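Local coordinates for protein putative fimbriae assembly chaperone (Salmonella typhimurium, PDB 2CO7) that probably acts as a periplasmic chaperone in pilus assembly, binding the SafA pilin subunit and complementing its fold with a beta strand until donor-strand exchange, at residues S33-N39 against L68-S74. Sequence-based numbering, arbitrary orientation.
Sequences SVSNPQN and LEANQQS
The ends of two antiparallel strands pair here, and the hairpin loop entering the second docks on the chain leaving the first. L68, with CB directed toward 33-39, sets CD1 4.2 Å from V34 CG2. A type II beta turn follows from E69 to Q72, closed by Q72 N to E69 O (3.0 Å), with N71 at positive phi (60°) and Q72 OE1 accepting from E69 N at 2.8 Å. At its tip, A70 CB lies 3.5 Å from N39 C, and N71 N donates to Q38 O (3.1 Å). Q72 O accepts a hydrogen bond from N36 N (2.9 Å). Q73, chi1 t, forms a non-hydrogen-bonded pair with S35 (CA-CA 4.1 Å), its NE2 reaching S33 OG at 3.1 Å. S74 and V34 make the hydrogen-bonded pair, S74 N to V34 O 2.9 Å and V34 N to S74 O 2.8 Å. In this immunoglobulin-like, PapD-type N-terminal domain, strand 30-35 lies between 10-16 and 73-80, V34 packing on V14 and L76, while L68 rests on I42 and V44 of strand 42-50.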
loop_
_atom_site.group_PDB
_atom_site.type_symbol
_atom_site.label_atom_id
_atom_site.label_comp_id
_atom_site.label_asym_id
_atom_site.label_seq_id
_atom_site.Cartn_x
_atom_site.Cartn_y
_atom_site.Cartn_z
ATOM N N SER B 33 -6.967 14.793 4.587
ATOM C CA SER B 33 -5.905 15.556 5.252
ATOM C C SER B 33 -4.552 14.857 5.021
ATOM O O SER B 33 -4.479 13.642 5.014
ATOM C CB SER B 33 -6.232 15.663 6.743
ATOM O OG SER B 33 -5.244 16.348 7.477
ATOM N N VAL B 34 -3.491 15.636 4.848
ATOM C CA VAL B 34 -2.125 15.094 4.749
ATOM C C VAL B 34 -1.258 15.949 5.668
ATOM O O VAL B 34 -1.350 17.178 5.633
ATOM C CB VAL B 34 -1.562 15.193 3.277
ATOM C CG1 VAL B 34 -1.574 16.621 2.807
ATOM C CG2 VAL B 34 -0.149 14.565 3.154
ATOM N N SER B 35 -0.451 15.288 6.498
ATOM C CA SER B 35 0.468 15.986 7.394
ATOM C C SER B 35 1.883 15.483 7.231
ATOM O O SER B 35 2.093 14.322 6.914
ATOM C CB SER B 35 0.019 15.856 8.866
ATOM O OG SER B 35 -1.365 16.207 9.000
ATOM N N ASN B 36 2.838 16.389 7.461
ATOM C CA ASN B 36 4.265 16.099 7.431
ATOM C C ASN B 36 4.777 15.909 8.861
ATOM O O ASN B 36 4.978 16.888 9.564
ATOM C CB ASN B 36 4.972 17.311 6.784
ATOM C CG ASN B 36 6.468 17.218 6.824
ATOM O OD1 ASN B 36 7.172 18.218 6.637
ATOM N ND2 ASN B 36 6.979 16.030 7.082
ATOM N N PRO B 37 5.030 14.666 9.287
ATOM C CA PRO B 37 5.578 14.424 10.645
ATOM C C PRO B 37 7.018 14.852 10.878
ATOM O O PRO B 37 7.471 14.904 12.042
ATOM C CB PRO B 37 5.499 12.898 10.811
ATOM C CG PRO B 37 5.202 12.347 9.505
ATOM C CD PRO B 37 4.771 13.419 8.549
ATOM N N GLN B 38 7.736 15.151 9.802
ATOM C CA GLN B 38 9.148 15.507 9.881
ATOM C C GLN B 38 9.328 16.934 10.316
ATOM O O GLN B 38 8.498 17.788 10.016
ATOM C CB GLN B 38 9.823 15.323 8.518
ATOM C CG GLN B 38 10.181 13.854 8.196
ATOM C CD GLN B 38 8.983 12.938 7.833
ATOM O OE1 GLN B 38 8.929 11.809 8.297
ATOM N NE2 GLN B 38 8.050 13.415 7.005
ATOM N N ASN B 39 10.442 17.184 10.998
ATOM C CA ASN B 39 10.803 18.519 11.452
ATOM C C ASN B 39 11.615 19.271 10.397
ATOM O O ASN B 39 12.571 19.986 10.710
ATOM C CB ASN B 39 11.564 18.458 12.786
ATOM C CG ASN B 39 11.424 19.738 13.584
ATOM O OD1 ASN B 39 10.566 20.575 13.269
ATOM N ND2 ASN B 39 12.248 19.895 14.616
ATOM N N LEU B 68 5.166 20.750 1.957
ATOM C CA LEU B 68 4.771 20.882 3.367
ATOM C C LEU B 68 5.936 21.319 4.231
ATOM O O LEU B 68 7.009 20.735 4.154
ATOM C CB LEU B 68 4.195 19.575 3.885
ATOM C CG LEU B 68 2.824 19.194 3.308
ATOM C CD1 LEU B 68 2.469 17.829 3.889
ATOM C CD2 LEU B 68 1.760 20.253 3.616
ATOM N N GLU B 69 5.734 22.371 5.040
ATOM C CA GLU B 69 6.728 22.754 6.030
ATOM C C GLU B 69 6.770 21.685 7.123
ATOM O O GLU B 69 5.874 20.824 7.194
ATOM C CB GLU B 69 6.393 24.125 6.652
ATOM C CG GLU B 69 6.351 25.297 5.662
ATOM C CD GLU B 69 7.675 25.496 4.913
ATOM O OE1 GLU B 69 8.425 26.413 5.270
ATOM O OE2 GLU B 69 7.969 24.730 3.964
ATOM N N ALA B 70 7.798 21.776 7.970
ATOM C CA ALA B 70 7.951 20.930 9.161
ATOM C C ALA B 70 6.586 20.884 9.848
ATOM O O ALA B 70 6.023 21.940 10.162
ATOM C CB ALA B 70 9.019 21.534 10.129
ATOM N N ASN B 71 6.103 19.677 10.124
ATOM C CA ASN B 71 4.876 19.449 10.925
ATOM C C ASN B 71 3.585 20.067 10.354
ATOM O O ASN B 71 2.569 20.147 11.039
ATOM C CB ASN B 71 5.083 19.881 12.411
ATOM C CG ASN B 71 6.545 19.779 12.871
ATOM O OD1 ASN B 71 7.344 20.715 12.697
ATOM N ND2 ASN B 71 6.882 18.692 13.499
ATOM N N GLN B 72 3.604 20.484 9.089
ATOM C CA GLN B 72 2.439 21.106 8.490
ATOM C C GLN B 72 1.336 20.114 8.183
ATOM O O GLN B 72 1.602 19.008 7.702
ATOM C CB GLN B 72 2.805 21.885 7.223
ATOM C CG GLN B 72 1.615 22.658 6.612
ATOM C CD GLN B 72 1.991 23.498 5.413
ATOM O OE1 GLN B 72 3.130 23.504 4.966
ATOM N NE2 GLN B 72 1.019 24.271 4.913
ATOM N N GLN B 73 0.103 20.537 8.419
ATOM C CA GLN B 73 -1.076 19.739 8.062
ATOM C C GLN B 73 -1.878 20.538 7.039
ATOM O O GLN B 73 -2.073 21.747 7.187
ATOM C CB GLN B 73 -1.929 19.444 9.303
ATOM C CG GLN B 73 -3.346 18.818 9.039
ATOM C CD GLN B 73 -4.421 19.837 8.657
ATOM O OE1 GLN B 73 -4.484 20.944 9.209
ATOM N NE2 GLN B 73 -5.325 19.430 7.756
ATOM N N SER B 74 -2.333 19.843 6.010
ATOM C CA SER B 74 -3.022 20.450 4.883
ATOM C C SER B 74 -4.178 19.527 4.473
ATOM O O SER B 74 -4.243 18.378 4.912
ATOM C CB SER B 74 -2.079 20.577 3.696
ATOM O OG SER B 74 -2.658 21.469 2.757
#